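Local coordinates for protein cytokinin riboside 5'-monophosphate phosphoribohydrolase (Corynebacterium glutamicum, PDB 5WQ3) that belongs to the SLOG clan of Rossmann-like alpha/beta proteins, with a central parallel sheet flanked by helices, and forms an assembly of six copies of its chain, at residues A70-G75 against K161-F166; G130-H135 against N148-F153; P195-G200 against L230-L235; S55-G60 against R155-L160. All coordinates share one frame; numbering follows the deposited sequence.

Interaction 1 (A70-G75 against K161-F166); sequences AVTVFG and KYSQAF
F74 sets the edge of its ring over the face of F166, with F74 CE2 standing 3.5 Å above the F166 plane and over its centre. The ring planes meet at 80°, a T-shaped pair, and it sits on one face of the parallel sheet of this Rossmann-like fold, where strands 70-74 and 166-168 run side by side. F159 and F194 add further edge-to-face partners, F159 to F74 and F194 to F166. T72 lies alongside F166 on the same face, its CB 3.6 Å from F166 CD1. Their bridge is parallel, and T72 N donates to A165 O at 3.1 Å, in the carbonyl plane and nearly straight (164°). One step back, Q164 grips both ends of A70. Its backbone N reaches A70 O at 2.9 Å, approaching from above the carbonyl plane, while its side chain bends at chi2 (81°) so that OE1 can accept from A70 N at 3.0 Å on a lone pair. V71 CG2 and A165 CB meet at 4.1 Å. The hydroxyl of T72 donates to S163 OG at 2.9 Å, and S163 OG is itself hydrogen-bonded to F159 O of helix 152-162.

Interaction 2 (G130-H135 against N148-F153); sequences GIELPH and NFRYFF
Two backbone hydrogen bonds join the segments: E132 N donates to F149 O at 2.8 Å, in the carbonyl plane, and F149 N to G130 O at 2.8 Å, from 35° above its carbonyl plane. Beyond them a salt bridge links R150 NH1 to E132 OE2 at 3.1 Å. It uses the anti lone pair of that oxygen, and the carboxylate and guanidinium planes are turned 74° apart, so one N-H meets one oxygen rather than two groups facing in pairs. The R150 chain bends at chi2 to get there, bringing R150 CD within 3.3 Å of E132 OE2. R150 NH2 carries a second salt bridge, to E223 of the second subunit, so this guanidinium joins the strand end to the assembly.

The bonds are those of parallel beta pairing, G130 with N148 and I131 with F149, where strand 126-131 meets 145-149, one of the two outermost strands of the sheet within this chain. Right after it the chain turns into helix 152-162, with Y151 at the N-cap position. E56 of helix 46-64 accepts there from R150 N and Y151 N.

Further out, I131 places CG1 anti to its backbone N (chi1 -174°), and this together with the bend at chi2 brings I131 CD1 to the edge of the F152 ring, 3.9 Å from F152 CD1. G130 O lies in turn at the edge of the F149 ring, 3.5 Å from F149 CD1. N148 OD1 lies 3.6 Å from G130 CA, where a side-chain carbon would clash with it.

Interaction 3 (P195-G200 against L230-L235); sequences PIVLIG and LVTDDL. With PGE (triethylene glycol), chain M.
T232 OG1 is held by two hydrogen bonds: it accepts from D234 N at 2.9 Å, almost straight at 172°, and it is also bonded to Q237 OE1. The first closes an ST turn that leads strand 230-232 into helix 235-246, whose N-cap is D234; D234 OD1 caps the N of Q237. Strands 196-199 and 230-232 are parallel neighbours in the Rossmann-like sheet, joined by a crossover through helices 201-216 and 223-227, and their axes diverge by only 20°.

The ladder between them alternates regularly. L198 N donates to L230 O at 2.7 Å, nearly along the C=O axis, and L198 O accepts from T232 N at 3.0 Å in the same alignment. L230 N to I196 O and G200 N to T232 O complete it, the last with its donor above the carbonyl plane. V197 CA, V231 CA and I199 CA each add a CA-H...O contact.

Side chains pair on both faces. V197 CG1 meets L230 CD2 at 4.1 Å, the two chains side by side. On this same face I199 crosses L235 at about a right angle, I199 CD1 to L235 CD2 at 3.9 Å. On the other face L198 CD1 meets V231 CG2 at 4.2 Å, with W204 and V208 of helix 201-216 packed on L198.

At the outer strand, triethylene glycol O4 makes a weak hydrogen bond to V231 O, and the molecule is also bonded to Q237. D233 OD2 bonds T201 OG1, while D233 OD1 comes to 3.1 Å from G200 CA.

Interaction 4 (S55-G60 against R155-L160); sequences SEFVAG and RKTMFL. With EDO (1,2-ethanediol), chain L.
Two helices of this Rossmann-like domain, 46-64 and 152-162, pack here at a shallow angle: over these short segments their axes cross at -27° and come no closer than 10.4 Å. The methyl of M158 bridges the gap. Its chain bends at chi2 (-49°), laying SD and CE against helix 46-64, with M158 CE 3.9 Å from G60 CA. G60 brings only its backbone; a side-chain carbon there would clash with that methyl. The same M158 CE touches the F57 ring obliquely, 4.0 Å from F57 CD1, and lies at 4.0 Å from E56 O. F57 reaches over from its own helix, crossing T157 at about a right angle, so that T157 OG1 lies in the ring plane, 3.8 Å from F57 CE1. That hydroxyl has its polar partner within its own helix, F153 O, and T157 OG1 takes a weak, long hydrogen bond (3.4 Å) from 1,2-ethanediol O1. E56 sends its carboxylate past this contact to the backbone N of R150 and Y151. The contact between the two segments therefore rests on van der Waals touch, the M158 methyl on the G60 backbone and the F57 ring, and the F57 edge on T157; it buries a modest 190 Å².

In the fold
From the N terminus, helix 46-64 supplies the first half of interaction 4 and strand 70-74 the first half of interaction 1. Interaction 2 then opens at 130-135 and closes about a dozen residues later, at 148-153, before the second halves of interactions 4 and 1, and so lies within both loops. Helix 152-162 next closes interaction 4, and the chain running on to strand 166-168 closes interaction 1; these two cross. Interaction 3 follows in series. The helix thus ties an outer strand, helix 46-64 and the middle of the sheet together. F166 passes the sheet on to interaction 3 through probable backbone hydrogen bonds with P195 and V197. Interactions 2 and 3 involve the two outermost strands, their centres about 27 Å apart.

Interaction 1 (A70-G75 against K161-F166)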
loop_
_atom_site.group_PDB
_atom_site.type_symbol
_atom_site.label_atom_id
_atom_site.label_comp_id
_atom_site.label_asym_id
_atom_site.label_seq_id
_atom_site.Cartn_x
_atom_site.Cartn_y
_atom_site.Cartn_z
ATOM N N ALA C 70 8.821 -0.491 71.888
ATOM C CA ALA C 70 9.199 -0.379 70.492
ATOM C C ALA C 70 10.220 0.698 70.249
ATOM O O ALA C 70 10.239 1.698 70.981
ATOM C CB ALA C 70 7.958 -0.146 69.626
ATOM N N VAL C 71 11.073 0.445 69.233
ATOM C CA VAL C 71 11.993 1.384 68.688
ATOM C C VAL C 71 11.649 1.625 67.219
ATOM O O VAL C 71 11.445 0.678 66.488
ATOM C CB VAL C 71 13.421 0.824 68.783
ATOM C CG1 VAL C 71 14.418 1.829 68.216
ATOM C CG2 VAL C 71 13.713 0.540 70.243
ATOM N N THR C 72 11.679 2.882 66.809
ATOM C CA THR C 72 11.573 3.258 65.418
ATOM C C THR C 72 12.959 3.397 64.816
ATOM O O THR C 72 13.806 4.034 65.359
ATOM C CB THR C 72 10.795 4.582 65.179
ATOM O OG1 THR C 72 9.499 4.516 65.713
ATOM C CG2 THR C 72 10.661 4.862 63.713
ATOM N N VAL C 73 13.146 2.781 63.674
ATOM C CA VAL C 73 14.457 2.919 62.915
ATOM C C VAL C 73 14.149 3.578 61.538
ATOM O O VAL C 73 13.226 3.179 60.846
ATOM C CB VAL C 73 15.134 1.543 62.671
ATOM C CG1 VAL C 73 16.542 1.703 62.065
ATOM C CG2 VAL C 73 15.206 0.789 63.980
ATOM N N PHE C 74 14.954 4.562 61.169
ATOM C CA PHE C 74 14.820 5.345 59.959
ATOM C C PHE C 74 16.170 5.174 59.249
ATOM O O PHE C 74 17.178 4.878 59.905
ATOM C CB PHE C 74 14.652 6.852 60.250
ATOM C CG PHE C 74 13.375 7.181 60.892
ATOM C CD1 PHE C 74 12.208 6.998 60.208
ATOM C CD2 PHE C 74 13.327 7.527 62.254
ATOM C CE1 PHE C 74 10.993 7.233 60.806
ATOM C CE2 PHE C 74 12.114 7.727 62.893
ATOM C CZ PHE C 74 10.942 7.604 62.151
ATOM N N GLY C 75 16.142 5.340 57.937
ATOM C CA GLY C 75 17.350 5.411 57.112
ATOM C C GLY C 75 16.942 5.365 55.656
ATOM O O GLY C 75 15.760 5.099 55.356
ATOM N N LYS C 161 4.174 8.460 69.140
ATOM C CA LYS C 161 3.214 7.987 70.150
ATOM C C LYS C 161 3.438 6.495 70.534
ATOM O O LYS C 161 3.185 6.138 71.673
ATOM C CB LYS C 161 1.752 8.163 69.631
ATOM C CG LYS C 161 0.697 7.991 70.728
ATOM C CD LYS C 161 -0.706 8.258 70.198
ATOM C CE LYS C 161 -1.736 8.086 71.303
ATOM N NZ LYS C 161 -3.113 8.095 70.754
ATOM N N TYR C 162 3.861 5.632 69.609
ATOM C CA TYR C 162 3.923 4.196 69.835
ATOM C C TYR C 162 5.270 3.559 69.768
ATOM O O TYR C 162 5.349 2.376 69.693
ATOM C CB TYR C 162 2.995 3.488 68.855
ATOM C CG TYR C 162 1.571 3.951 69.026
ATOM C CD1 TYR C 162 0.848 3.577 70.130
ATOM C CD2 TYR C 162 0.973 4.840 68.088
ATOM C CE1 TYR C 162 -0.466 4.039 70.334
ATOM C CE2 TYR C 162 -0.324 5.305 68.275
ATOM C CZ TYR C 162 -1.033 4.889 69.391
ATOM O OH TYR C 162 -2.314 5.304 69.563
ATOM N N SER C 163 6.333 4.352 69.802
ATOM C CA SER C 163 7.678 3.872 70.064
ATOM C C SER C 163 8.315 4.773 71.148
ATOM O O SER C 163 7.780 5.805 71.472
ATOM C CB SER C 163 8.479 3.830 68.783
ATOM O OG SER C 163 8.953 5.109 68.476
ATOM N N GLN C 164 9.408 4.353 71.751
ATOM C CA GLN C 164 10.042 5.103 72.861
ATOM C C GLN C 164 11.544 5.371 72.586
ATOM O O GLN C 164 12.272 5.752 73.466
ATOM C CB GLN C 164 9.904 4.298 74.155
ATOM C CG GLN C 164 8.435 4.018 74.551
ATOM C CD GLN C 164 7.784 2.849 73.834
ATOM O OE1 GLN C 164 8.337 1.753 73.749
ATOM N NE2 GLN C 164 6.529 3.049 73.405
ATOM N N ALA C 165 11.973 5.207 71.359
ATOM C CA ALA C 165 13.369 5.496 71.009
ATOM C C ALA C 165 13.399 5.585 69.507
ATOM O O ALA C 165 12.569 4.986 68.843
ATOM C CB ALA C 165 14.303 4.371 71.488
ATOM N N PHE C 166 14.322 6.401 68.973
ATOM C CA PHE C 166 14.566 6.542 67.554
ATOM C C PHE C 166 16.060 6.206 67.316
ATOM O O PHE C 166 16.939 6.751 67.984
ATOM C CB PHE C 166 14.393 7.988 67.057
ATOM C CG PHE C 166 12.985 8.389 66.609
ATOM C CD1 PHE C 166 11.889 7.602 66.848
ATOM C CD2 PHE C 166 12.783 9.652 66.012
ATOM C CE1 PHE C 166 10.617 8.028 66.468
ATOM C CE2 PHE C 166 11.521 10.088 65.636
ATOM C CZ PHE C 166 10.416 9.260 65.873
#

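Interaction 2 (G130-H135 against N148-F153)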
loop_
_atom_site.group_PDB
_atom_site.type_symbol
_atom_site.label_atom_id
_atom_site.label_comp_id
_atom_site.label_asym_id
_atom_site.label_seq_id
_atom_site.Cartn_x
_atom_site.Cartn_y
_atom_site.Cartn_z
ATOM N N GLY C 130 3.646 2.773 56.391
ATOM C CA GLY C 130 3.982 3.332 55.114
ATOM C C GLY C 130 3.332 4.655 54.805
ATOM O O GLY C 130 2.275 5.024 55.368
ATOM N N ILE C 131 3.917 5.329 53.833
ATOM C CA ILE C 131 3.353 6.520 53.262
ATOM C C ILE C 131 2.981 6.228 51.810
ATOM O O ILE C 131 3.764 5.667 51.083
ATOM C CB ILE C 131 4.360 7.657 53.375
ATOM C CG1 ILE C 131 3.761 8.952 52.923
ATOM C CG2 ILE C 131 5.576 7.341 52.558
ATOM C CD1 ILE C 131 2.766 9.489 53.897
ATOM N N GLU C 132 1.767 6.551 51.416
ATOM C CA GLU C 132 1.325 6.208 50.086
ATOM C C GLU C 132 1.993 7.119 49.112
ATOM O O GLU C 132 1.889 8.299 49.216
ATOM C CB GLU C 132 -0.181 6.178 49.950
ATOM C CG GLU C 132 -0.808 7.452 49.522
ATOM C CD GLU C 132 -2.324 7.343 49.458
ATOM O OE1 GLU C 132 -2.882 6.329 49.907
ATOM O OE2 GLU C 132 -2.941 8.274 48.956
ATOM N N LEU C 133 2.727 6.527 48.196
ATOM C CA LEU C 133 3.428 7.300 47.219
ATOM C C LEU C 133 3.304 6.745 45.811
ATOM O O LEU C 133 3.267 5.545 45.594
ATOM C CB LEU C 133 4.891 7.407 47.568
ATOM C CG LEU C 133 5.288 8.555 48.456
ATOM C CD1 LEU C 133 6.741 8.868 48.296
ATOM C CD2 LEU C 133 4.460 9.794 48.270
ATOM N N PRO C 134 3.271 7.734 44.825
ATOM C CA PRO C 134 3.282 7.197 43.454
ATOM C C PRO C 134 4.354 6.155 43.198
ATOM O O PRO C 134 5.527 6.381 43.432
ATOM C CB PRO C 134 3.584 8.418 42.593
ATOM C CG PRO C 134 4.107 9.444 43.494
ATOM C CD PRO C 134 3.234 9.264 44.664
ATOM N N HIS C 135 3.932 5.014 42.701
ATOM C CA HIS C 135 4.861 3.971 42.373
ATOM C C HIS C 135 5.436 3.330 43.633
ATOM O O HIS C 135 5.076 3.688 44.747
ATOM C CB HIS C 135 5.990 4.522 41.504
ATOM C CG HIS C 135 5.513 5.243 40.294
ATOM N ND1 HIS C 135 6.185 6.307 39.751
ATOM C CD2 HIS C 135 4.409 5.072 39.542
ATOM C CE1 HIS C 135 5.521 6.762 38.716
ATOM N NE2 HIS C 135 4.439 6.027 38.566
ATOM N N ASN C 148 -0.863 1.728 56.141
ATOM C CA ASN C 148 -0.539 2.652 55.067
ATOM C C ASN C 148 -1.265 3.994 55.243
ATOM O O ASN C 148 -2.458 4.030 55.458
ATOM C CB ASN C 148 -0.869 1.971 53.722
ATOM C CG ASN C 148 0.293 1.147 53.201
ATOM O OD1 ASN C 148 1.464 1.494 53.382
ATOM N ND2 ASN C 148 -0.018 0.058 52.573
ATOM N N PHE C 149 -0.528 5.089 55.154
ATOM C CA PHE C 149 -1.047 6.416 55.458
ATOM C C PHE C 149 -0.914 7.281 54.227
ATOM O O PHE C 149 0.111 7.300 53.546
ATOM C CB PHE C 149 -0.251 7.103 56.594
ATOM C CG PHE C 149 -0.398 6.439 57.931
ATOM C CD1 PHE C 149 0.371 5.368 58.265
ATOM C CD2 PHE C 149 -1.376 6.852 58.827
ATOM C CE1 PHE C 149 0.194 4.725 59.485
ATOM C CE2 PHE C 149 -1.538 6.261 60.061
ATOM C CZ PHE C 149 -0.761 5.181 60.398
ATOM N N ARG C 150 -1.986 7.962 53.923
ATOM C CA ARG C 150 -1.975 9.051 52.981
ATOM C C ARG C 150 -1.284 10.347 53.511
ATOM O O ARG C 150 -0.691 11.084 52.753
ATOM C CB ARG C 150 -3.464 9.301 52.599
ATOM C CG ARG C 150 -3.812 10.713 52.191
ATOM C CD ARG C 150 -3.277 10.936 50.826
ATOM N NE ARG C 150 -3.896 12.041 50.120
ATOM C CZ ARG C 150 -3.793 12.170 48.804
ATOM N NH1 ARG C 150 -3.115 11.244 48.120
ATOM N NH2 ARG C 150 -4.359 13.198 48.173
ATOM N N TYR C 151 -1.437 10.657 54.797
ATOM C CA TYR C 151 -1.062 11.932 55.338
ATOM C C TYR C 151 0.231 11.778 56.118
ATOM O O TYR C 151 0.271 11.113 57.153
ATOM C CB TYR C 151 -2.184 12.425 56.237
ATOM C CG TYR C 151 -3.408 12.735 55.402
ATOM C CD1 TYR C 151 -3.443 13.847 54.539
ATOM C CD2 TYR C 151 -4.518 11.926 55.458
ATOM C CE1 TYR C 151 -4.583 14.138 53.789
ATOM C CE2 TYR C 151 -5.632 12.195 54.667
ATOM C CZ TYR C 151 -5.661 13.295 53.855
ATOM O OH TYR C 151 -6.809 13.518 53.103
ATOM N N PHE C 152 1.296 12.388 55.615
ATOM C CA PHE C 152 2.620 12.399 56.251
ATOM C C PHE C 152 2.525 12.746 57.735
ATOM O O PHE C 152 3.134 12.113 58.582
ATOM C CB PHE C 152 3.443 13.433 55.479
ATOM C CG PHE C 152 4.895 13.189 55.460
ATOM C CD1 PHE C 152 5.431 12.171 54.681
ATOM C CD2 PHE C 152 5.766 14.032 56.174
ATOM C CE1 PHE C 152 6.808 11.937 54.667
ATOM C CE2 PHE C 152 7.149 13.824 56.140
ATOM C CZ PHE C 152 7.667 12.773 55.395
ATOM N N PHE C 153 1.667 13.694 58.080
ATOM C CA PHE C 153 1.582 14.161 59.452
ATOM C C PHE C 153 0.944 13.171 60.398
ATOM O O PHE C 153 1.334 13.108 61.550
ATOM C CB PHE C 153 0.923 15.542 59.581
ATOM C CG PHE C 153 -0.398 15.662 58.893
ATOM C CD1 PHE C 153 -0.458 16.015 57.534
ATOM C CD2 PHE C 153 -1.576 15.410 59.561
ATOM C CE1 PHE C 153 -1.668 16.137 56.891
ATOM C CE2 PHE C 153 -2.792 15.507 58.921
ATOM C CZ PHE C 153 -2.843 15.885 57.587
#

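Interaction 3 (P195-G200 against L230-L235)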
loop_
_atom_site.group_PDB
_atom_site.type_symbol
_atom_site.label_atom_id
_atom_site.label_comp_id
_atom_site.label_asym_id
_atom_site.label_seq_id
_atom_site.Cartn_x
_atom_site.Cartn_y
_atom_site.Cartn_z
ATOM N N PRO C 195 15.459 7.901 73.985
ATOM C CA PRO C 195 16.845 7.965 73.473
ATOM C C PRO C 195 16.923 8.040 71.941
ATOM O O PRO C 195 16.040 7.571 71.208
ATOM C CB PRO C 195 17.480 6.686 74.032
ATOM C CG PRO C 195 16.332 5.783 74.283
ATOM C CD PRO C 195 15.233 6.682 74.741
ATOM N N ILE C 196 18.007 8.641 71.450
ATOM C CA ILE C 196 18.117 8.948 70.075
ATOM C C ILE C 196 19.506 8.506 69.724
ATOM O O ILE C 196 20.482 8.948 70.375
ATOM C CB ILE C 196 17.976 10.459 69.796
ATOM C CG1 ILE C 196 16.581 10.983 70.217
ATOM C CG2 ILE C 196 18.276 10.712 68.309
ATOM C CD1 ILE C 196 16.497 12.483 70.211
ATOM N N VAL C 197 19.596 7.630 68.744
ATOM C CA VAL C 197 20.914 7.091 68.373
ATOM C C VAL C 197 21.171 7.262 66.902
ATOM O O VAL C 197 20.244 7.036 66.083
ATOM C CB VAL C 197 21.024 5.587 68.662
ATOM C CG1 VAL C 197 22.456 5.109 68.365
ATOM C CG2 VAL C 197 20.650 5.308 70.093
ATOM N N LEU C 198 22.406 7.711 66.552
ATOM C CA LEU C 198 22.793 7.790 65.137
ATOM C C LEU C 198 23.851 6.710 64.883
ATOM O O LEU C 198 24.816 6.640 65.619
ATOM C CB LEU C 198 23.316 9.223 64.714
ATOM C CG LEU C 198 22.539 10.505 65.209
ATOM C CD1 LEU C 198 23.179 11.775 64.736
ATOM C CD2 LEU C 198 21.081 10.541 64.780
ATOM N N ILE C 199 23.684 5.923 63.836
ATOM C CA ILE C 199 24.610 4.876 63.453
ATOM C C ILE C 199 25.420 5.271 62.240
ATOM O O ILE C 199 24.870 5.539 61.232
ATOM C CB ILE C 199 23.877 3.593 63.095
ATOM C CG1 ILE C 199 22.929 3.172 64.204
ATOM C CG2 ILE C 199 24.846 2.512 62.681
ATOM C CD1 ILE C 199 23.541 2.595 65.429
ATOM N N GLY C 200 26.740 5.239 62.355
ATOM C CA GLY C 200 27.608 5.613 61.282
ATOM C C GLY C 200 28.337 6.865 61.700
ATOM O O GLY C 200 27.856 7.967 61.542
ATOM N N LEU C 230 23.459 9.433 71.128
ATOM C CA LEU C 230 24.637 8.627 70.937
ATOM C C LEU C 230 24.894 8.533 69.461
ATOM O O LEU C 230 23.970 8.312 68.686
ATOM C CB LEU C 230 24.398 7.239 71.478
ATOM C CG LEU C 230 25.439 6.210 71.153
ATOM C CD1 LEU C 230 26.821 6.576 71.703
ATOM C CD2 LEU C 230 24.949 4.882 71.671
ATOM N N VAL C 231 26.146 8.729 69.065
ATOM C CA VAL C 231 26.615 8.425 67.717
ATOM C C VAL C 231 27.642 7.279 67.751
ATOM O O VAL C 231 28.662 7.445 68.388
ATOM C CB VAL C 231 27.310 9.676 67.057
ATOM C CG1 VAL C 231 27.640 9.404 65.609
ATOM C CG2 VAL C 231 26.486 10.955 67.187
ATOM N N THR C 232 27.415 6.160 67.073
ATOM C CA THR C 232 28.296 5.024 67.215
ATOM C C THR C 232 28.208 4.133 66.018
ATOM O O THR C 232 27.251 4.213 65.249
ATOM C CB THR C 232 27.940 4.200 68.472
ATOM O OG1 THR C 232 28.860 3.119 68.588
ATOM C CG2 THR C 232 26.437 3.605 68.339
ATOM N N ASP C 233 29.206 3.268 65.849
ATOM C CA ASP C 233 29.139 2.166 64.886
ATOM C C ASP C 233 28.862 0.825 65.527
ATOM O O ASP C 233 28.784 -0.200 64.827
ATOM C CB ASP C 233 30.457 2.075 64.135
ATOM C CG ASP C 233 30.665 3.263 63.236
ATOM O OD1 ASP C 233 29.655 3.732 62.594
ATOM O OD2 ASP C 233 31.801 3.764 63.167
ATOM N N ASP C 234 28.800 0.795 66.866
ATOM C CA ASP C 234 28.690 -0.480 67.582
ATOM C C ASP C 234 27.206 -0.667 67.890
ATOM O O ASP C 234 26.664 0.052 68.681
ATOM C CB ASP C 234 29.483 -0.404 68.862
ATOM C CG ASP C 234 29.524 -1.718 69.616
ATOM O OD1 ASP C 234 28.497 -2.374 69.772
ATOM O OD2 ASP C 234 30.611 -2.091 70.100
ATOM N N LEU C 235 26.590 -1.627 67.247
ATOM C CA LEU C 235 25.164 -1.875 67.404
ATOM C C LEU C 235 24.808 -2.407 68.783
ATOM O O LEU C 235 23.718 -2.133 69.280
ATOM C CB LEU C 235 24.713 -2.847 66.357
ATOM C CG LEU C 235 24.991 -2.429 64.922
ATOM C CD1 LEU C 235 24.635 -3.546 63.960
ATOM C CD2 LEU C 235 24.274 -1.139 64.532
HETATM O O4 PGE M . 31.508 7.036 68.628
HETATM C C6 PGE M . 31.040 6.146 69.636
HETATM C C5 PGE M . 31.012 6.923 70.943
HETATM O O3 PGE M . 30.696 6.031 72.008
#

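Interaction 4 (S55-G60 against R155-L160)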
loop_
_atom_site.group_PDB
_atom_site.type_symbol
_atom_site.label_atom_id
_atom_site.label_comp_id
_atom_site.label_asym_id
_atom_site.label_seq_id
_atom_site.Cartn_x
_atom_site.Cartn_y
_atom_site.Cartn_z
ATOM N N SER C 55 -9.963 9.731 59.942
ATOM C CA SER C 55 -9.984 8.285 59.677
ATOM C C SER C 55 -8.621 7.662 59.875
ATOM O O SER C 55 -8.502 6.560 60.402
ATOM C CB SER C 55 -10.479 8.051 58.220
ATOM O OG SER C 55 -10.725 6.694 57.939
ATOM N N GLU C 56 -7.598 8.362 59.438
ATOM C CA GLU C 56 -6.275 7.845 59.555
ATOM C C GLU C 56 -5.766 7.843 60.998
ATOM O O GLU C 56 -5.113 6.857 61.389
ATOM C CB GLU C 56 -5.332 8.665 58.690
ATOM C CG GLU C 56 -5.502 8.297 57.254
ATOM C CD GLU C 56 -4.210 8.444 56.432
ATOM O OE1 GLU C 56 -3.221 9.149 56.830
ATOM O OE2 GLU C 56 -4.261 7.883 55.337
ATOM N N PHE C 57 -6.105 8.900 61.792
ATOM C CA PHE C 57 -5.772 8.904 63.190
ATOM C C PHE C 57 -6.494 7.802 63.885
ATOM O O PHE C 57 -5.918 7.085 64.670
ATOM C CB PHE C 57 -5.997 10.266 63.877
ATOM C CG PHE C 57 -4.946 11.292 63.535
ATOM C CD1 PHE C 57 -3.691 11.256 64.178
ATOM C CD2 PHE C 57 -5.163 12.254 62.582
ATOM C CE1 PHE C 57 -2.726 12.193 63.886
ATOM C CE2 PHE C 57 -4.156 13.194 62.263
ATOM C CZ PHE C 57 -2.930 13.144 62.905
ATOM N N VAL C 58 -7.794 7.684 63.649
ATOM C CA VAL C 58 -8.539 6.623 64.296
ATOM C C VAL C 58 -7.982 5.236 64.029
ATOM O O VAL C 58 -7.694 4.506 64.951
ATOM C CB VAL C 58 -10.051 6.712 63.936
ATOM C CG1 VAL C 58 -10.778 5.491 64.447
ATOM C CG2 VAL C 58 -10.639 7.974 64.450
ATOM N N ALA C 59 -7.749 4.875 62.770
ATOM C CA ALA C 59 -7.205 3.575 62.373
ATOM C C ALA C 59 -5.804 3.310 62.916
ATOM O O ALA C 59 -5.462 2.153 63.290
ATOM C CB ALA C 59 -7.153 3.467 60.834
ATOM N N GLY C 60 -5.017 4.370 62.980
ATOM C CA GLY C 60 -3.658 4.238 63.499
ATOM C C GLY C 60 -3.697 4.029 65.025
ATOM O O GLY C 60 -3.060 3.086 65.545
ATOM N N ARG C 155 1.136 9.804 59.901
ATOM C CA ARG C 155 2.144 8.802 60.027
ATOM C C ARG C 155 3.230 9.227 61.060
ATOM O O ARG C 155 3.634 8.399 61.888
ATOM C CB ARG C 155 2.763 8.578 58.706
ATOM C CG ARG C 155 3.722 7.472 58.708
ATOM C CD ARG C 155 4.785 7.965 57.784
ATOM N NE ARG C 155 5.410 6.895 57.105
ATOM C CZ ARG C 155 6.452 7.066 56.342
ATOM N NH1 ARG C 155 6.977 8.259 56.167
ATOM N NH2 ARG C 155 6.977 6.036 55.798
ATOM N N LYS C 156 3.678 10.485 61.024
ATOM C CA LYS C 156 4.758 10.956 61.936
ATOM C C LYS C 156 4.301 10.960 63.394
ATOM O O LYS C 156 5.094 10.698 64.287
ATOM C CB LYS C 156 5.265 12.357 61.551
ATOM C CG LYS C 156 6.173 12.488 60.315
ATOM C CD LYS C 156 6.256 13.991 59.930
ATOM C CE LYS C 156 7.643 14.441 59.463
ATOM N NZ LYS C 156 7.814 15.938 59.496
ATOM N N THR C 157 3.027 11.260 63.668
ATOM C CA THR C 157 2.528 11.147 64.979
ATOM C C THR C 157 2.662 9.703 65.532
ATOM O O THR C 157 2.953 9.551 66.719
ATOM C CB THR C 157 1.026 11.555 65.000
ATOM O OG1 THR C 157 0.937 12.888 64.489
ATOM C CG2 THR C 157 0.491 11.591 66.347
ATOM N N MET C 158 2.396 8.673 64.704
ATOM C CA MET C 158 2.364 7.302 65.166
ATOM C C MET C 158 3.758 6.896 65.622
ATOM O O MET C 158 3.876 6.175 66.605
ATOM C CB MET C 158 1.916 6.365 64.075
ATOM C CG MET C 158 0.525 6.568 63.465
ATOM S SD MET C 158 -0.725 6.722 64.672
ATOM C CE MET C 158 -1.954 7.684 63.759
ATOM N N PHE C 159 4.811 7.390 64.966
ATOM C CA PHE C 159 6.197 7.036 65.404
ATOM C C PHE C 159 6.508 7.531 66.808
ATOM O O PHE C 159 7.119 6.796 67.604
ATOM C CB PHE C 159 7.249 7.567 64.440
ATOM C CG PHE C 159 7.195 6.976 63.048
ATOM C CD1 PHE C 159 7.187 5.637 62.841
ATOM C CD2 PHE C 159 7.177 7.802 61.940
ATOM C CE1 PHE C 159 7.181 5.106 61.561
ATOM C CE2 PHE C 159 7.184 7.272 60.632
ATOM C CZ PHE C 159 7.165 5.919 60.447
ATOM N N LEU C 160 6.049 8.751 67.147
ATOM C CA LEU C 160 6.305 9.343 68.426
ATOM C C LEU C 160 5.410 8.755 69.492
ATOM O O LEU C 160 5.817 8.607 70.629
ATOM C CB LEU C 160 6.106 10.869 68.404
ATOM C CG LEU C 160 7.196 11.649 67.647
ATOM C CD1 LEU C 160 6.739 13.083 67.334
ATOM C CD2 LEU C 160 8.490 11.614 68.476
HETATM C C1 EDO L . 4.283 14.451 64.706
HETATM O O1 EDO L . 3.408 14.793 65.761
HETATM C C2 EDO L . 5.010 15.706 64.307
HETATM O O2 EDO L . 4.639 16.024 62.977
#